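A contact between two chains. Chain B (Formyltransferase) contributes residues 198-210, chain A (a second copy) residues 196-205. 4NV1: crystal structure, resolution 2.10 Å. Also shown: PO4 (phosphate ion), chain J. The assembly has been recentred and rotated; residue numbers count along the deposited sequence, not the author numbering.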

# COMPACT_ATOMS: atom_id res chain seq x y z
N ASP B 198 -17.35 2.46 -2.55
CA ASP B 198 -18.47 1.77 -3.21
C ASP B 198 -17.87 0.75 -4.14
O ASP B 198 -17.43 1.11 -5.21
CB ASP B 198 -19.37 2.74 -3.99
CG ASP B 198 -20.58 2.03 -4.66
OD1 ASP B 198 -20.84 0.84 -4.37
OD2 ASP B 198 -21.25 2.67 -5.49
N LEU B 199 -17.77 -0.50 -3.73
CA LEU B 199 -17.19 -1.54 -4.63
C LEU B 199 -17.81 -1.57 -6.02
O LEU B 199 -17.11 -1.84 -6.99
CB LEU B 199 -17.23 -2.89 -3.93
CG LEU B 199 -16.47 -2.91 -2.59
CD1 LEU B 199 -16.90 -3.99 -1.59
CD2 LEU B 199 -14.97 -2.94 -2.83
N ASP B 200 -19.08 -1.17 -6.15
CA ASP B 200 -19.78 -1.24 -7.44
C ASP B 200 -19.62 -0.00 -8.30
O ASP B 200 -19.98 0.00 -9.47
CB ASP B 200 -21.23 -1.59 -7.14
CG ASP B 200 -21.34 -2.94 -6.52
OD1 ASP B 200 -20.77 -3.88 -7.14
OD2 ASP B 200 -21.88 -3.08 -5.40
N LYS B 201 -19.01 1.06 -7.76
CA LYS B 201 -18.89 2.26 -8.55
C LYS B 201 -17.96 2.08 -9.72
O LYS B 201 -16.87 1.49 -9.56
CB LYS B 201 -18.39 3.37 -7.65
CG LYS B 201 -18.37 4.73 -8.28
CD LYS B 201 -18.30 5.74 -7.15
CE LYS B 201 -17.28 6.81 -7.46
NZ LYS B 201 -17.54 7.39 -8.80
N ILE B 202 -18.37 2.60 -10.88
CA ILE B 202 -17.62 2.49 -12.12
C ILE B 202 -16.67 3.65 -12.25
O ILE B 202 -17.13 4.76 -12.01
CB ILE B 202 -18.58 2.64 -13.33
CG1 ILE B 202 -19.59 1.49 -13.31
CG2 ILE B 202 -17.82 2.78 -14.63
CD1 ILE B 202 -19.50 0.49 -14.45
N VAL B 203 -15.41 3.42 -12.66
CA VAL B 203 -14.37 4.46 -12.58
C VAL B 203 -13.30 4.12 -13.61
O VAL B 203 -13.22 3.00 -14.08
CB VAL B 203 -13.79 4.54 -11.13
CG1 VAL B 203 -14.81 5.10 -10.14
CG2 VAL B 203 -13.42 3.17 -10.62
N THR B 204 -12.48 5.06 -14.05
CA THR B 204 -11.26 4.69 -14.77
C THR B 204 -10.23 4.22 -13.73
O THR B 204 -10.34 4.47 -12.53
CB THR B 204 -10.61 5.88 -15.46
OG1 THR B 204 -10.62 6.97 -14.53
CG2 THR B 204 -11.31 6.28 -16.79
N MET B 205 -9.21 3.52 -14.18
CA MET B 205 -8.13 3.12 -13.30
C MET B 205 -7.47 4.40 -12.84
O MET B 205 -7.01 4.44 -11.71
CB MET B 205 -7.09 2.30 -14.07
CG MET B 205 -7.43 0.82 -14.26
SD MET B 205 -7.68 0.02 -12.69
CE MET B 205 -6.01 -0.29 -12.17
N ARG B 206 -7.38 5.41 -13.69
CA ARG B 206 -6.76 6.70 -13.24
C ARG B 206 -7.48 7.22 -11.99
O ARG B 206 -6.89 7.65 -11.00
CB ARG B 206 -6.83 7.75 -14.36
CG ARG B 206 -6.70 9.20 -13.93
CD ARG B 206 -6.36 10.25 -15.00
NE ARG B 206 -5.46 9.88 -16.09
CZ ARG B 206 -5.92 9.33 -17.20
NH1 ARG B 206 -7.23 9.00 -17.33
NH2 ARG B 206 -5.08 9.02 -18.16
N GLU B 207 -8.79 7.06 -12.00
CA GLU B 207 -9.62 7.54 -10.96
C GLU B 207 -9.50 6.69 -9.72
O GLU B 207 -9.64 7.22 -8.60
CB GLU B 207 -11.08 7.60 -11.46
CG GLU B 207 -11.29 8.69 -12.49
CD GLU B 207 -12.68 8.69 -13.11
OE1 GLU B 207 -13.44 7.71 -12.99
OE2 GLU B 207 -13.04 9.72 -13.69
N ALA B 208 -9.38 5.37 -9.91
CA ALA B 208 -9.29 4.47 -8.79
C ALA B 208 -7.97 4.82 -8.07
O ALA B 208 -7.94 4.92 -6.88
CB ALA B 208 -9.35 3.01 -9.22
N ILE B 209 -6.91 5.05 -8.83
CA ILE B 209 -5.58 5.27 -8.30
C ILE B 209 -5.52 6.64 -7.63
O ILE B 209 -5.03 6.76 -6.52
CB ILE B 209 -4.56 5.19 -9.44
CG1 ILE B 209 -4.42 3.73 -9.84
CG2 ILE B 209 -3.21 5.75 -9.01
CD1 ILE B 209 -3.68 3.56 -11.15
N ASP B 210 -6.17 7.64 -8.22
CA ASP B 210 -6.17 8.99 -7.64
C ASP B 210 -6.95 8.94 -6.36
O ASP B 210 -6.50 9.47 -5.33
CB ASP B 210 -6.73 10.04 -8.60
CG ASP B 210 -5.81 10.28 -9.78
OD1 ASP B 210 -4.72 9.72 -9.75
OD2 ASP B 210 -6.15 10.99 -10.76
P PO4 J . -1.58 11.44 -16.30
O1 PO4 J . -2.73 10.56 -15.79
O2 PO4 J . -2.12 12.80 -16.69
O3 PO4 J . -0.93 10.84 -17.52
O4 PO4 J . -0.44 11.63 -15.31
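Chain A, residues 196-205: EIDLDKIVTM

Chain A lies across chain B as its near-twofold counterpart: in each copy a type I turn over residues 198-201 leads into a short strand, 202-204, and the two strands run antiparallel, their N-to-C directions 136° apart and their axes 4.5 Å apart at closest approach. The nearest CA pairs descend in chain A as chain B advances, from Leu B199 opposite Met A205 (5.0 Å) to Arg B206 opposite Leu A199 (4.5 Å), which fixes the direction.

The turn of chain B, closed by Lys B201 N to Asp B198 O at 3.0 Å, presents its carbonyls to chain A. Asp B198 O lies 3.6 Å from Met A205 CB, and Lys B201 O accepts a hydrogen bond from Met A205 N at 2.9 Å. Ile B202 pairs with Thr A204, CA to CA 4.2 Å, without backbone hydrogen bonds between the two; its CG2 meets Ile A202 CG2 at 3.6 Å.

Val B203 faces its own equivalent in the centre of the ladder. Val B203 N donates to Val A203 O (2.7 Å) and Val A203 N to Val B203 O (2.9 Å), both with angles near 150°. Their side chains take the sheet face opposite the isoleucines and threonines, and Val B203 CG2 packs 3.9 Å from Met A205 SD. Thr B204 then pairs with Ile A202, CA to CA 4.5 Å, and its CA lies 3.1 Å from Lys A201 O; at the N-cap of the helix that follows, its side chain accepts from Glu B207 N.

Backbone bonding continues past the strand into the first turn of the helix, with the pairing shifted by one residue at Arg B206: Met B205 N donates to Lys A201 O at 3.1 Å, and Arg B206 N to Leu A199 O at 2.8 Å. The Arg B206 guanidinium carries Leu A199 CB over one face, while NH1 forms a salt bridge with Asp A200 OD1 (3.1 Å) and NE binds phosphate O1 (2.8 Å). Farther along the helix, Ala B208 CB touches Met A205 SD at 3.9 Å, and Ile B209 CD1 reaches Ile A197 CD1, also at 3.9 Å.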

# COMPACT_ATOMS: atom_id res chain seq x y z
N GLU A 196 1.37 -3.35 -17.15
CA GLU A 196 1.12 -1.98 -17.50
C GLU A 196 -0.35 -1.63 -17.32
O GLU A 196 -1.22 -2.15 -18.00
CB GLU A 196 1.43 -1.70 -18.95
CG GLU A 196 1.32 -0.20 -19.23
CD GLU A 196 2.36 0.25 -20.25
OE1 GLU A 196 3.06 1.25 -20.01
OE2 GLU A 196 2.51 -0.45 -21.27
N ILE A 197 -0.59 -0.72 -16.38
CA ILE A 197 -1.93 -0.26 -16.08
C ILE A 197 -2.35 0.62 -17.24
O ILE A 197 -1.58 1.48 -17.74
CB ILE A 197 -1.96 0.52 -14.77
CG1 ILE A 197 -1.77 -0.42 -13.58
CG2 ILE A 197 -3.23 1.34 -14.61
CD1 ILE A 197 -1.80 0.32 -12.26
N ASP A 198 -3.61 0.44 -17.63
CA ASP A 198 -4.19 1.34 -18.62
C ASP A 198 -5.11 2.39 -17.95
O ASP A 198 -6.23 2.14 -17.59
CB ASP A 198 -4.88 0.51 -19.70
CG ASP A 198 -5.78 1.33 -20.57
OD1 ASP A 198 -5.59 2.58 -20.59
OD2 ASP A 198 -6.71 0.71 -21.16
N LEU A 199 -4.58 3.59 -17.75
CA LEU A 199 -5.24 4.61 -16.90
C LEU A 199 -6.64 4.96 -17.34
O LEU A 199 -7.45 5.35 -16.50
CB LEU A 199 -4.40 5.88 -16.82
CG LEU A 199 -3.06 5.55 -16.16
CD1 LEU A 199 -1.86 6.39 -16.59
CD2 LEU A 199 -3.26 5.58 -14.64
N ASP A 200 -6.92 4.77 -18.63
CA ASP A 200 -8.25 5.06 -19.19
C ASP A 200 -9.25 3.91 -19.07
O ASP A 200 -10.46 4.13 -19.18
CB ASP A 200 -8.08 5.49 -20.64
CG ASP A 200 -7.34 6.80 -20.74
OD1 ASP A 200 -7.77 7.76 -20.07
OD2 ASP A 200 -6.29 6.90 -21.39
N LYS A 201 -8.77 2.70 -18.78
CA LYS A 201 -9.66 1.52 -18.70
C LYS A 201 -10.77 1.74 -17.72
O LYS A 201 -10.55 2.28 -16.65
CB LYS A 201 -8.84 0.32 -18.27
CG LYS A 201 -9.58 -0.99 -18.10
CD LYS A 201 -8.69 -2.09 -18.62
CE LYS A 201 -8.98 -3.44 -17.96
NZ LYS A 201 -10.36 -3.85 -18.32
N ILE A 202 -11.97 1.27 -18.06
CA ILE A 202 -13.16 1.49 -17.25
C ILE A 202 -13.36 0.23 -16.43
O ILE A 202 -13.22 -0.84 -16.97
CB ILE A 202 -14.38 1.83 -18.16
CG1 ILE A 202 -13.99 2.91 -19.18
CG2 ILE A 202 -15.58 2.33 -17.37
CD1 ILE A 202 -15.13 3.75 -19.70
N VAL A 203 -13.67 0.34 -15.14
CA VAL A 203 -13.67 -0.82 -14.22
C VAL A 203 -14.54 -0.43 -13.05
O VAL A 203 -14.76 0.77 -12.87
CB VAL A 203 -12.26 -1.11 -13.62
CG1 VAL A 203 -11.25 -1.42 -14.70
CG2 VAL A 203 -11.77 0.08 -12.81
N THR A 204 -14.97 -1.38 -12.23
CA THR A 204 -15.54 -1.01 -10.94
C THR A 204 -14.33 -0.86 -9.97
O THR A 204 -13.21 -1.36 -10.20
CB THR A 204 -16.39 -2.14 -10.36
OG1 THR A 204 -15.59 -3.32 -10.45
CG2 THR A 204 -17.74 -2.34 -11.12
N MET A 205 -14.57 -0.19 -8.87
CA MET A 205 -13.62 -0.15 -7.78
C MET A 205 -13.28 -1.56 -7.32
O MET A 205 -12.15 -1.81 -6.90
CB MET A 205 -14.19 0.58 -6.57
CG MET A 205 -14.10 2.09 -6.62
SD MET A 205 -12.43 2.69 -6.92
CE MET A 205 -11.62 2.28 -5.39